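Long-range contacts in N-acetylglucosamine-specific lectin (Saxidomus purpuratus, PDB 6A7T), which binds N-acetylglucosamine through a C-type lectin fold, recognising the sugar without calcium: residues 61-66 with 101-105; 33-39 with 69-73; 84-89 with 146-151; 22-26 with 153-157. One frame throughout, in Å; residues are numbered along the deposited sequence.

Interaction 1 (61-66 with 101-105); sequences ALVTVE and RWIDG. With CA (calcium ion), chain C.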
loop_
_atom_site.group_PDB
_atom_site.type_symbol
_atom_site.label_atom_id
_atom_site.label_comp_id
_atom_site.label_asym_id
_atom_site.label_seq_id
_atom_site.Cartn_x
_atom_site.Cartn_y
_atom_site.Cartn_z
ATOM N N ALA A 61 -0.962 10.246 11.660
ATOM C CA ALA A 61 -1.904 11.361 11.526
ATOM C C ALA A 61 -3.283 10.789 11.291
ATOM O O ALA A 61 -3.403 9.671 10.864
ATOM C CB ALA A 61 -1.501 12.243 10.369
ATOM N N LEU A 62 -4.326 11.575 11.594
ATOM C CA LEU A 62 -5.667 11.113 11.236
ATOM C C LEU A 62 -5.690 10.783 9.727
ATOM O O LEU A 62 -5.082 11.480 8.895
ATOM C CB LEU A 62 -6.690 12.198 11.596
ATOM C CG LEU A 62 -7.078 12.343 13.053
ATOM C CD1 LEU A 62 -7.815 13.655 13.269
ATOM C CD2 LEU A 62 -7.893 11.152 13.500
ATOM N N VAL A 63 -6.380 9.675 9.385
ATOM C CA VAL A 63 -6.406 9.124 8.059
ATOM C C VAL A 63 -6.902 10.131 7.023
ATOM O O VAL A 63 -7.822 10.853 7.263
ATOM C CB VAL A 63 -7.255 7.842 8.023
ATOM C CG1 VAL A 63 -8.717 8.122 8.303
ATOM C CG2 VAL A 63 -7.044 7.091 6.717
ATOM N N THR A 64 -6.242 10.147 5.869
ATOM C CA THR A 64 -6.688 10.934 4.710
ATOM C C THR A 64 -7.021 9.923 3.608
ATOM O O THR A 64 -6.384 8.920 3.532
ATOM C CB THR A 64 -5.600 11.924 4.313
ATOM O OG1 THR A 64 -4.461 11.144 3.984
ATOM C CG2 THR A 64 -5.309 12.865 5.454
ATOM N N VAL A 65 -8.122 10.179 2.868
ATOM C CA VAL A 65 -8.729 9.140 1.995
ATOM C C VAL A 65 -8.693 9.639 0.550
ATOM O O VAL A 65 -9.594 10.367 0.129
ATOM C CB VAL A 65 -10.144 8.758 2.442
ATOM C CG1 VAL A 65 -10.655 7.550 1.641
ATOM C CG2 VAL A 65 -10.208 8.488 3.943
ATOM N N GLU A 66 -7.604 9.274 -0.096
ATOM C CA GLU A 66 -7.245 9.786 -1.432
ATOM C C GLU A 66 -7.938 9.014 -2.555
ATOM O O GLU A 66 -8.019 9.555 -3.679
ATOM C CB GLU A 66 -5.744 9.690 -1.639
ATOM C CG GLU A 66 -4.994 10.770 -0.855
ATOM C CD GLU A 66 -4.590 10.408 0.576
ATOM O OE1 GLU A 66 -4.656 9.203 0.971
ATOM O OE2 GLU A 66 -4.235 11.358 1.297
ATOM N N ARG A 101 -10.624 20.237 3.384
ATOM C CA ARG A 101 -9.340 19.752 2.950
ATOM C C ARG A 101 -8.861 18.648 3.919
ATOM O O ARG A 101 -9.240 18.629 5.084
ATOM C CB ARG A 101 -8.297 20.879 2.959
ATOM C CG ARG A 101 -8.658 22.103 2.127
ATOM C CD ARG A 101 -8.643 21.846 0.646
ATOM N NE ARG A 101 -7.301 21.708 0.103
ATOM C CZ ARG A 101 -6.882 22.241 -1.051
ATOM N NH1 ARG A 101 -7.761 22.815 -1.847
ATOM N NH2 ARG A 101 -5.591 22.192 -1.373
ATOM N N TRP A 102 -8.033 17.763 3.405
ATOM C CA TRP A 102 -7.331 16.822 4.265
ATOM C C TRP A 102 -6.344 17.596 5.127
ATOM O O TRP A 102 -5.899 18.658 4.758
ATOM C CB TRP A 102 -6.628 15.736 3.458
ATOM C CG TRP A 102 -7.584 14.902 2.669
ATOM C CD1 TRP A 102 -7.613 14.750 1.314
ATOM C CD2 TRP A 102 -8.649 14.092 3.177
ATOM N NE1 TRP A 102 -8.625 13.906 0.925
ATOM C CE2 TRP A 102 -9.289 13.510 2.052
ATOM C CE3 TRP A 102 -9.146 13.829 4.463
ATOM C CZ2 TRP A 102 -10.373 12.651 2.199
ATOM C CZ3 TRP A 102 -10.248 13.021 4.598
ATOM C CH2 TRP A 102 -10.862 12.454 3.468
ATOM N N ILE A 103 -5.985 17.013 6.267
ATOM C CA ILE A 103 -5.176 17.768 7.242
ATOM C C ILE A 103 -3.724 17.966 6.783
ATOM O O ILE A 103 -3.054 18.812 7.372
ATOM C CB ILE A 103 -5.218 17.125 8.630
ATOM C CG1 ILE A 103 -4.753 15.677 8.571
ATOM C CG2 ILE A 103 -6.586 17.340 9.273
ATOM C CD1 ILE A 103 -4.398 15.112 9.936
ATOM N N ASP A 104 -3.259 17.261 5.753
ATOM C CA ASP A 104 -1.982 17.624 5.103
ATOM C C ASP A 104 -2.116 18.828 4.156
ATOM O O ASP A 104 -1.116 19.175 3.458
ATOM C CB ASP A 104 -1.379 16.480 4.297
ATOM C CG ASP A 104 -2.245 15.919 3.179
ATOM O OD1 ASP A 104 -3.328 16.446 2.926
ATOM O OD2 ASP A 104 -1.805 14.918 2.579
ATOM N N GLY A 105 -3.304 19.415 4.084
ATOM C CA GLY A 105 -3.609 20.588 3.255
ATOM C C GLY A 105 -4.184 20.260 1.876
ATOM O O GLY A 105 -4.677 21.203 1.173
HETATM CA CA CA C . -4.395 7.811 2.808
HETATM O O HOH W 1 -1.418 12.297 4.351
HETATM O O HOH W 2 -9.885 12.463 -1.475
HETATM O O HOH W 3 -3.060 13.524 0.499
HETATM O O HOH W 4 -3.060 6.607 1.107
HETATM O O HOH W 5 -2.321 9.183 2.844
#

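Interaction 2 (33-39 with 69-73); sequences WFGGSCY and EEDDF. With CA (calcium ion), chain C.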
loop_
_atom_site.group_PDB
_atom_site.type_symbol
_atom_site.label_atom_id
_atom_site.label_comp_id
_atom_site.label_asym_id
_atom_site.label_seq_id
_atom_site.Cartn_x
_atom_site.Cartn_y
_atom_site.Cartn_z
ATOM N N TRP A 33 -2.281 -3.183 7.780
ATOM C CA TRP A 33 -1.649 -2.671 6.561
ATOM C C TRP A 33 -2.624 -2.666 5.385
ATOM O O TRP A 33 -3.366 -3.631 5.187
ATOM C CB TRP A 33 -0.441 -3.533 6.222
ATOM C CG TRP A 33 0.414 -3.013 5.110
ATOM C CD1 TRP A 33 1.489 -2.191 5.267
ATOM C CD2 TRP A 33 0.292 -3.247 3.692
ATOM N NE1 TRP A 33 2.069 -1.958 4.057
ATOM C CE2 TRP A 33 1.368 -2.585 3.076
ATOM C CE3 TRP A 33 -0.568 -4.015 2.895
ATOM C CZ2 TRP A 33 1.579 -2.572 1.697
ATOM C CZ3 TRP A 33 -0.348 -4.027 1.523
ATOM C CH2 TRP A 33 0.690 -3.302 0.932
ATOM N N PHE A 34 -2.551 -1.605 4.604
ATOM C CA PHE A 34 -3.222 -1.532 3.327
ATOM C C PHE A 34 -2.525 -0.481 2.474
ATOM O O PHE A 34 -2.297 0.623 2.917
ATOM C CB PHE A 34 -4.701 -1.184 3.518
ATOM C CG PHE A 34 -5.400 -0.956 2.203
ATOM C CD1 PHE A 34 -5.779 -2.043 1.435
ATOM C CD2 PHE A 34 -5.543 0.319 1.688
ATOM C CE1 PHE A 34 -6.349 -1.842 0.190
ATOM C CE2 PHE A 34 -6.155 0.514 0.460
ATOM C CZ PHE A 34 -6.544 -0.569 -0.273
ATOM N N GLY A 35 -2.174 -0.830 1.222
ATOM C CA GLY A 35 -1.872 0.230 0.249
ATOM C C GLY A 35 -0.632 1.063 0.591
ATOM O O GLY A 35 -0.573 2.232 0.238
ATOM N N GLY A 36 0.303 0.468 1.329
ATOM C CA GLY A 36 1.557 1.073 1.678
ATOM C C GLY A 36 1.520 1.817 2.993
ATOM O O GLY A 36 2.505 2.435 3.395
ATOM N N SER A 37 0.388 1.761 3.685
ATOM C CA SER A 37 0.249 2.442 4.988
ATOM C C SER A 37 -0.184 1.455 6.054
ATOM O O SER A 37 -0.791 0.452 5.754
ATOM C CB SER A 37 -0.787 3.526 4.918
ATOM O OG SER A 37 -0.349 4.589 4.107
ATOM N N CYS A 38 0.118 1.806 7.312
ATOM C CA CYS A 38 -0.419 1.139 8.499
ATOM C C CYS A 38 -1.507 2.027 9.131
ATOM O O CYS A 38 -1.383 3.228 9.194
ATOM C CB CYS A 38 0.674 0.839 9.501
ATOM S SG CYS A 38 1.923 -0.317 8.876
ATOM N N TYR A 39 -2.576 1.380 9.578
ATOM C CA TYR A 39 -3.741 2.040 10.151
ATOM C C TYR A 39 -4.037 1.516 11.553
ATOM O O TYR A 39 -4.031 0.299 11.806
ATOM C CB TYR A 39 -4.962 1.765 9.294
ATOM C CG TYR A 39 -4.847 2.244 7.867
ATOM C CD1 TYR A 39 -4.136 1.517 6.916
ATOM C CD2 TYR A 39 -5.443 3.425 7.457
ATOM C CE1 TYR A 39 -3.987 1.974 5.607
ATOM C CE2 TYR A 39 -5.392 3.835 6.138
ATOM C CZ TYR A 39 -4.614 3.142 5.223
ATOM O OH TYR A 39 -4.586 3.610 3.938
ATOM N N GLU A 69 -10.349 2.919 -3.434
ATOM C CA GLU A 69 -9.728 1.688 -2.937
ATOM C C GLU A 69 -9.508 1.813 -1.407
ATOM O O GLU A 69 -9.773 0.863 -0.611
ATOM C CB GLU A 69 -8.387 1.381 -3.600
ATOM C CG GLU A 69 -8.455 1.056 -5.073
ATOM C CD GLU A 69 -8.402 2.236 -6.044
ATOM O OE1 GLU A 69 -8.681 3.389 -5.651
ATOM O OE2 GLU A 69 -8.147 1.977 -7.231
ATOM N N GLU A 70 -9.030 2.992 -0.997
ATOM C CA GLU A 70 -8.721 3.185 0.450
ATOM C C GLU A 70 -10.022 3.308 1.222
ATOM O O GLU A 70 -10.149 2.813 2.367
ATOM C CB GLU A 70 -7.816 4.411 0.645
ATOM C CG GLU A 70 -7.320 4.601 2.098
ATOM C CD GLU A 70 -6.411 5.809 2.275
ATOM O OE1 GLU A 70 -5.734 5.864 3.294
ATOM O OE2 GLU A 70 -6.317 6.694 1.367
ATOM N N ASP A 71 -10.984 3.995 0.614
ATOM C CA ASP A 71 -12.305 4.172 1.185
ATOM C C ASP A 71 -12.909 2.793 1.463
ATOM O O ASP A 71 -13.451 2.555 2.546
ATOM C CB ASP A 71 -13.175 5.003 0.258
ATOM C CG ASP A 71 -14.566 5.271 0.768
ATOM O OD1 ASP A 71 -14.714 5.954 1.769
ATOM O OD2 ASP A 71 -15.536 4.778 0.076
ATOM N N ASP A 72 -12.774 1.892 0.497
ATOM C CA ASP A 72 -13.351 0.556 0.624
ATOM C C ASP A 72 -12.684 -0.198 1.777
ATOM O O ASP A 72 -13.364 -0.868 2.586
ATOM C CB ASP A 72 -13.298 -0.200 -0.723
ATOM C CG ASP A 72 -14.252 0.314 -1.818
ATOM O OD1 ASP A 72 -15.182 1.100 -1.515
ATOM O OD2 ASP A 72 -14.044 -0.064 -3.031
ATOM N N PHE A 73 -11.360 -0.144 1.856
ATOM C CA PHE A 73 -10.625 -0.766 2.891
ATOM C C PHE A 73 -11.178 -0.293 4.233
ATOM O O PHE A 73 -11.449 -1.084 5.107
ATOM C CB PHE A 73 -9.122 -0.464 2.783
ATOM C CG PHE A 73 -8.375 -0.745 4.047
ATOM C CD1 PHE A 73 -8.183 -2.047 4.487
ATOM C CD2 PHE A 73 -7.906 0.308 4.830
ATOM C CE1 PHE A 73 -7.538 -2.308 5.695
ATOM C CE2 PHE A 73 -7.259 0.044 6.025
ATOM C CZ PHE A 73 -7.059 -1.252 6.444
HETATM CA CA CA C . -4.395 7.811 2.808
HETATM O O HOH W 4 -3.060 6.607 1.107
HETATM O O HOH W 5 -2.321 9.183 2.844
#

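Interaction 3 (84-89 with 146-151); sequences FHYYWI and TKGPSI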
loop_
_atom_site.group_PDB
_atom_site.type_symbol
_atom_site.label_atom_id
_atom_site.label_comp_id
_atom_site.label_asym_id
_atom_site.label_seq_id
_atom_site.Cartn_x
_atom_site.Cartn_y
_atom_site.Cartn_z
ATOM N N PHE A 84 -19.606 1.307 17.512
ATOM C CA PHE A 84 -19.424 2.711 17.148
ATOM C C PHE A 84 -20.111 3.018 15.825
ATOM O O PHE A 84 -20.030 2.232 14.884
ATOM C CB PHE A 84 -17.933 3.030 17.008
ATOM C CG PHE A 84 -17.172 2.853 18.287
ATOM C CD1 PHE A 84 -17.400 3.678 19.372
ATOM C CD2 PHE A 84 -16.284 1.810 18.425
ATOM C CE1 PHE A 84 -16.717 3.515 20.558
ATOM C CE2 PHE A 84 -15.636 1.604 19.626
ATOM C CZ PHE A 84 -15.850 2.455 20.690
ATOM N N HIS A 85 -20.729 4.213 15.737
ATOM C CA HIS A 85 -21.461 4.623 14.545
ATOM C C HIS A 85 -20.740 5.748 13.787
ATOM O O HIS A 85 -21.199 6.168 12.760
ATOM C CB HIS A 85 -22.907 5.065 14.914
ATOM C CG HIS A 85 -23.601 4.074 15.802
ATOM N ND1 HIS A 85 -23.708 2.724 15.465
ATOM C CD2 HIS A 85 -24.199 4.212 17.013
ATOM C CE1 HIS A 85 -24.321 2.072 16.435
ATOM N NE2 HIS A 85 -24.662 2.962 17.390
ATOM N N TYR A 86 -19.633 6.263 14.340
ATOM C CA TYR A 86 -18.820 7.243 13.613
ATOM C C TYR A 86 -17.378 7.147 14.109
ATOM O O TYR A 86 -17.138 6.729 15.224
ATOM C CB TYR A 86 -19.327 8.679 13.794
ATOM C CG TYR A 86 -19.193 9.276 15.174
ATOM C CD1 TYR A 86 -20.109 9.039 16.188
ATOM C CD2 TYR A 86 -18.163 10.152 15.453
ATOM C CE1 TYR A 86 -19.963 9.604 17.451
ATOM C CE2 TYR A 86 -18.015 10.729 16.701
ATOM C CZ TYR A 86 -18.913 10.461 17.711
ATOM O OH TYR A 86 -18.688 11.070 18.924
ATOM N N TYR A 87 -16.453 7.503 13.213
ATOM C CA TYR A 87 -15.016 7.575 13.501
ATOM C C TYR A 87 -14.494 8.897 12.945
ATOM O O TYR A 87 -14.713 9.167 11.795
ATOM C CB TYR A 87 -14.254 6.431 12.829
ATOM C CG TYR A 87 -14.463 5.059 13.407
ATOM C CD1 TYR A 87 -15.611 4.348 13.131
ATOM C CD2 TYR A 87 -13.491 4.451 14.179
ATOM C CE1 TYR A 87 -15.802 3.060 13.614
ATOM C CE2 TYR A 87 -13.667 3.168 14.680
ATOM C CZ TYR A 87 -14.832 2.470 14.397
ATOM O OH TYR A 87 -15.062 1.209 14.912
ATOM N N TRP A 88 -13.687 9.605 13.737
ATOM C CA TRP A 88 -13.007 10.810 13.209
ATOM C C TRP A 88 -11.950 10.461 12.168
ATOM O O TRP A 88 -11.182 9.482 12.362
ATOM C CB TRP A 88 -12.341 11.598 14.348
ATOM C CG TRP A 88 -13.320 12.175 15.326
ATOM C CD1 TRP A 88 -13.303 11.983 16.661
ATOM C CD2 TRP A 88 -14.487 12.981 15.056
ATOM N NE1 TRP A 88 -14.324 12.666 17.267
ATOM C CE2 TRP A 88 -15.076 13.254 16.308
ATOM C CE3 TRP A 88 -15.063 13.511 13.897
ATOM C CZ2 TRP A 88 -16.209 14.059 16.452
ATOM C CZ3 TRP A 88 -16.193 14.296 14.035
ATOM C CH2 TRP A 88 -16.749 14.543 15.294
ATOM N N ILE A 89 -11.839 11.315 11.140
ATOM C CA ILE A 89 -10.822 11.191 10.099
ATOM C C ILE A 89 -10.165 12.560 9.869
ATOM O O ILE A 89 -10.578 13.541 10.424
ATOM C CB ILE A 89 -11.372 10.594 8.800
ATOM C CG1 ILE A 89 -12.432 11.489 8.140
ATOM C CG2 ILE A 89 -11.909 9.208 9.069
ATOM C CD1 ILE A 89 -12.909 10.995 6.776
ATOM N N THR A 146 -16.831 16.689 21.060
ATOM C CA THR A 146 -17.603 15.515 20.694
ATOM C C THR A 146 -16.649 14.333 20.572
ATOM O O THR A 146 -15.793 14.317 19.690
ATOM C CB THR A 146 -18.407 15.742 19.427
ATOM O OG1 THR A 146 -19.202 16.924 19.604
ATOM C CG2 THR A 146 -19.239 14.534 19.047
ATOM N N LYS A 147 -16.816 13.363 21.465
ATOM C CA LYS A 147 -15.767 12.371 21.725
ATOM C C LYS A 147 -16.135 11.095 20.988
ATOM O O LYS A 147 -17.144 10.526 21.308
ATOM C CB LYS A 147 -15.601 12.064 23.216
ATOM C CG LYS A 147 -14.987 13.186 24.043
ATOM C CD LYS A 147 -14.736 12.770 25.487
ATOM C CE LYS A 147 -14.307 13.910 26.365
ATOM N NZ LYS A 147 -14.266 13.492 27.782
ATOM N N GLY A 148 -15.276 10.643 20.059
ATOM C CA GLY A 148 -15.491 9.415 19.359
ATOM C C GLY A 148 -14.165 8.717 19.065
ATOM O O GLY A 148 -13.093 9.291 19.310
ATOM N N PRO A 149 -14.236 7.500 18.497
ATOM C CA PRO A 149 -13.033 6.754 18.101
ATOM C C PRO A 149 -12.476 7.481 16.867
ATOM O O PRO A 149 -13.123 8.348 16.295
ATOM C CB PRO A 149 -13.582 5.331 17.834
ATOM C CG PRO A 149 -14.936 5.605 17.277
ATOM C CD PRO A 149 -15.460 6.794 18.066
ATOM N N SER A 150 -11.325 7.031 16.411
ATOM C CA SER A 150 -10.636 7.726 15.293
ATOM C C SER A 150 -9.770 6.717 14.556
ATOM O O SER A 150 -9.580 5.599 15.041
ATOM C CB SER A 150 -9.828 8.891 15.795
ATOM O OG SER A 150 -8.781 8.520 16.690
ATOM N N ILE A 151 -9.315 7.134 13.389
ATOM C CA ILE A 151 -8.477 6.278 12.511
ATOM C C ILE A 151 -7.170 7.014 12.207
ATOM O O ILE A 151 -7.197 8.106 11.651
ATOM C CB ILE A 151 -9.206 5.882 11.217
ATOM C CG1 ILE A 151 -10.558 5.236 11.525
ATOM C CG2 ILE A 151 -8.342 4.953 10.388
ATOM C CD1 ILE A 151 -11.539 5.197 10.388
#

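Interaction 4 (22-26 with 153-157); sequences CCKCD and ETDCS. With CA (calcium ion), chain C.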
loop_
_atom_site.group_PDB
_atom_site.type_symbol
_atom_site.label_atom_id
_atom_site.label_comp_id
_atom_site.label_asym_id
_atom_site.label_seq_id
_atom_site.Cartn_x
_atom_site.Cartn_y
_atom_site.Cartn_z
ATOM N N CYS A 22 5.335 1.993 4.390
ATOM C CA CYS A 22 5.387 0.852 5.328
ATOM C C CYS A 22 5.476 -0.486 4.573
ATOM O O CYS A 22 4.680 -0.749 3.652
ATOM C CB CYS A 22 4.133 0.736 6.181
ATOM S SG CYS A 22 3.855 2.196 7.220
ATOM N N CYS A 23 6.345 -1.377 5.067
ATOM C CA CYS A 23 6.379 -2.744 4.613
ATOM C C CYS A 23 5.109 -3.451 5.102
ATOM O O CYS A 23 4.483 -3.084 6.093
ATOM C CB CYS A 23 7.623 -3.503 5.078
ATOM S SG CYS A 23 9.203 -2.715 4.638
ATOM N N LYS A 24 4.697 -4.479 4.381
ATOM C CA LYS A 24 3.475 -5.204 4.705
ATOM C C LYS A 24 3.447 -5.775 6.135
ATOM O O LYS A 24 2.370 -5.910 6.730
ATOM C CB LYS A 24 3.312 -6.388 3.747
ATOM C CG LYS A 24 2.793 -6.019 2.380
ATOM C CD LYS A 24 2.447 -7.227 1.554
ATOM C CE LYS A 24 1.250 -8.008 2.035
ATOM N NZ LYS A 24 0.792 -8.928 0.965
ATOM N N CYS A 25 4.607 -6.103 6.703
ATOM C CA CYS A 25 4.668 -6.725 8.020
ATOM C C CYS A 25 5.320 -5.787 9.027
ATOM O O CYS A 25 5.757 -6.261 10.090
ATOM C CB CYS A 25 5.422 -8.040 7.941
ATOM S SG CYS A 25 4.566 -9.161 6.807
ATOM N N ASP A 26 5.350 -4.491 8.694
ATOM C CA ASP A 26 6.039 -3.443 9.498
ATOM C C ASP A 26 5.110 -2.882 10.582
ATOM O O ASP A 26 5.572 -2.143 11.438
ATOM C CB ASP A 26 6.409 -2.196 8.681
ATOM C CG ASP A 26 7.829 -2.093 8.150
ATOM O OD1 ASP A 26 8.646 -3.012 8.508
ATOM O OD2 ASP A 26 8.131 -1.011 7.463
ATOM N N GLU A 153 -3.341 6.974 10.328
ATOM C CA GLU A 153 -2.630 6.420 9.171
ATOM C C GLU A 153 -1.149 6.804 9.296
ATOM O O GLU A 153 -0.856 7.940 9.550
ATOM C CB GLU A 153 -3.269 6.935 7.891
ATOM C CG GLU A 153 -2.629 6.405 6.607
ATOM C CD GLU A 153 -3.169 6.971 5.297
ATOM O OE1 GLU A 153 -3.901 8.015 5.299
ATOM O OE2 GLU A 153 -2.812 6.396 4.264
ATOM N N THR A 154 -0.237 5.851 9.054
ATOM C CA THR A 154 1.192 6.179 8.946
ATOM C C THR A 154 1.742 5.564 7.659
ATOM O O THR A 154 1.292 4.481 7.227
ATOM C CB THR A 154 1.992 5.682 10.159
ATOM O OG1 THR A 154 3.342 6.130 10.026
ATOM C CG2 THR A 154 1.927 4.185 10.325
ATOM N N ASP A 155 2.733 6.235 7.069
ATOM C CA ASP A 155 3.424 5.638 5.905
ATOM C C ASP A 155 4.859 5.263 6.288
ATOM O O ASP A 155 5.687 4.891 5.415
ATOM C CB ASP A 155 3.429 6.591 4.713
ATOM C CG ASP A 155 4.344 7.777 4.902
ATOM O OD1 ASP A 155 4.931 7.941 6.020
ATOM O OD2 ASP A 155 4.480 8.550 3.928
ATOM N N CYS A 156 5.155 5.323 7.578
ATOM C CA CYS A 156 6.445 4.853 8.136
ATOM C C CYS A 156 7.627 5.645 7.550
ATOM O O CYS A 156 8.746 5.146 7.550
ATOM C CB CYS A 156 6.638 3.365 7.868
ATOM S SG CYS A 156 5.380 2.276 8.590
ATOM N N SER A 157 7.423 6.873 7.086
ATOM C CA SER A 157 8.544 7.628 6.489
ATOM C C SER A 157 9.469 8.147 7.601
ATOM O O SER A 157 8.979 8.526 8.659
ATOM C CB SER A 157 8.037 8.729 5.599
ATOM O OG SER A 157 7.154 9.554 6.317
HETATM CA CA CA C . -4.395 7.811 2.808
HETATM O O HOH W 4 -3.060 6.607 1.107
HETATM O O HOH W 5 -2.321 9.183 2.844
#

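Interaction 1 (61-66 with 101-105)
At the calcium site of this C-type lectin fold, Thr64 and Val65 lie across the indole of Trp102, and Ile103 extends the contact toward Ala61 and Leu62. Segment 61-66 leaves the short strand 61-62 and runs past the metal. Segment 101-105 leaves strand 99-102 through a type I turn from Trp102 to Gly105. No direct hydrogen bond joins the two. The backbone of Thr64 and Val65 covers one face of the indole: Thr64 CA stands 4.1 Å from the centroid of the six-membered ring of Trp102, a CH-pi contact, and Val65 N lies over the same face. Thr64 CG2 packs on Trp102 CB at 3.7 Å. Val65 CB reaches Trp102 CH2. The methyl tip of Ile103, CD1, lies 4.1 Å from Ala61 CB and equally far from Leu62 CB. Trp137 meets the indole of Trp102 edge-to-face.

Calcium is bound by Thr64 O and Glu66 OE1, along with Glu70, Glu153 and two waters. The Glu66 chain bends at chi2 (89°), which turns its carboxylate back toward Thr64. Thr64 OG1 then donates to Glu66 OE2 at 2.7 Å, on the syn side of the carboxylate. This bond helps fix the rotation of a metal ligand. Glu66 OE2 and Asp104 OD2 are 4.5 Å apart, and a water that donates to both probably eases their repulsion. Asp104 OD1 bonds to Ser106 OG. A further water ties the segments at the indole edge: it accepts from Trp102 NE1 at 3.1 Å and donates to Val65 O at 2.7 Å.

Interaction 2 (33-39 with 69-73)
This is an aromatic cluster that packs a beta hairpin on a helix, beside the calcium site of the C-type lectin fold. Phe34 and Tyr39 come from strands 32-34 and 37-43, joined by a type I' turn from Phe34 to Ser37. Phe73 comes from helix 68-78. The rings of Phe34 and Phe73 are nearly parallel, with planes at 4°, but slid apart so that they barely overlap. Each ring instead covers the other's CB. Phe34 CB lies 3.5 Å from the Phe73 ring centroid, and Phe73 CB lies 3.7 Å from the Phe34 ring centroid, both over the face. Both side chains extend opposite their own backbone N (chi1 174° for Phe34), which lets them run past each other in opposite directions.

Phe73 also turns an edge to the face of Tyr39, its CE2 3.6 Å from Tyr39 CD1. The far end of Tyr39 is polar. Glu70 extends from the helix and binds calcium through both carboxylate oxygens; Thr64, Glu66 and Glu153 complete the protein ligands. Tyr39 is thus a second-shell residue that helps position Glu70: its OH donates to Glu70 OE1 at 2.6 Å, from above the carboxylate plane.

Interaction 3 (84-89 with 146-151)
Pro149 is the bump of this contact, and the rings of Phe84 and Tyr87 make the hollow that takes it. Its CG lies over a face of each ring, 4.0 Å from the Phe84 centroid and 3.9 Å from the Tyr87 centroid. Both are CH-pi contacts. The proline slides along Phe84 but crosses Tyr87 at about a right angle. Beyond it, Ile151 CD1 packs on Tyr87 CB and Ile89 CG2.

Gly148 passes close by the ring of Tyr86, its CA 3.9 Å from Tyr86 CE2. An edge of the Tyr86 ring, at CE2, points at one face of the Trp88 indole; a chi1 of 68° swings the ring toward that indole. Tyr86 OH reaches Lys147 O in a weak hydrogen bond of 2.9 Å. Thr146 CG2 touches both Tyr86 OH and Trp88 CZ2.

The two strands, 86-94 and 148-154, belong to different sheets of the lectin fold. They meet at a single bridge, Trp88 with Ser150, and the axes of the short segments 86-89 and 148-151 make an angle of 49°. Trp88 N donates to Pro149 O at 2.9 Å, and Ile151 N donates to Trp88 O at 3.2 Å. Trp88 NE1 makes weak bonds to Thr146 O and to Arg46 O. The chemistry implies a buried, mainly apolar junction between the sheets, pinned at its centre by two backbone bonds.

Interaction 4 (22-26 with 153-157)
The backbones approach at one point, with Cys22 CA 5.0 Å from Cys156 CA. Segment 22-26, at the start of the modelled chain, has no regular structure and folds into a type I turn from Cys23 to Asp26. Segment 153-157 leaves strand 148-154 after Thr154. Its Cys156 has a positive phi (61°), where the chain bends round. Cys22 N donates to Asp155 O at 3.1 Å.

The disulfide between Cys22 and Cys156 is the main link. The SG atoms of Cys22 and Cys156 are 2.1 Å apart, and the bridge has a chi3 of 94°. Cys22 SG also lies 3.4 Å from Thr154 O. Local bonds shape each side. Asp26 OD2 accepts from Cys23 N at 3.0 Å, while Asp26 OD1 makes a salt bridge with Lys70 of the partner chain. Thr154 OG1 accepts from Cys156 N in an ST turn, and OG1 is also hydrogen-bonded to Asn59 O. Asp155 OD1 takes two bonds from Ser157: one from N, an Asx turn, and one from OG at 2.8 Å. Glu153, two residues before Asp155, binds calcium through OE1 and OE2.

The bridge ties the first modelled residue to the C-terminal end. Cys23 and Cys25 form disulfides with Cys68 and Cys22 of the partner chain, so the same turn also joins the dimer. Within this chain, Cys22 packs on Cys38 of strand 37-43, and that strand pairs with 148-154 through Cys38 and Thr154.

Overall arrangement
Along the chain, interaction 4 encloses the other three, since it joins the two ends of the modelled chain. Interaction 2 closes before interaction 3 opens, and the segments of interaction 1 alternate with those of both. Strand 148-154 serves interactions 3 and 4, whose centres are about 22 Å apart. It is flanked in its sheet by strands 37-43 and 61-62, from interactions 2 and 1. Interactions 1 and 3 also share the second sheet, through neighbouring strands 99-102 and 86-94. Interactions 1, 2 and 4 meet at one calcium ion, which gathers ligands from separate parts of the sequence. The metal and the disulfide thus join distant parts of one lectin domain.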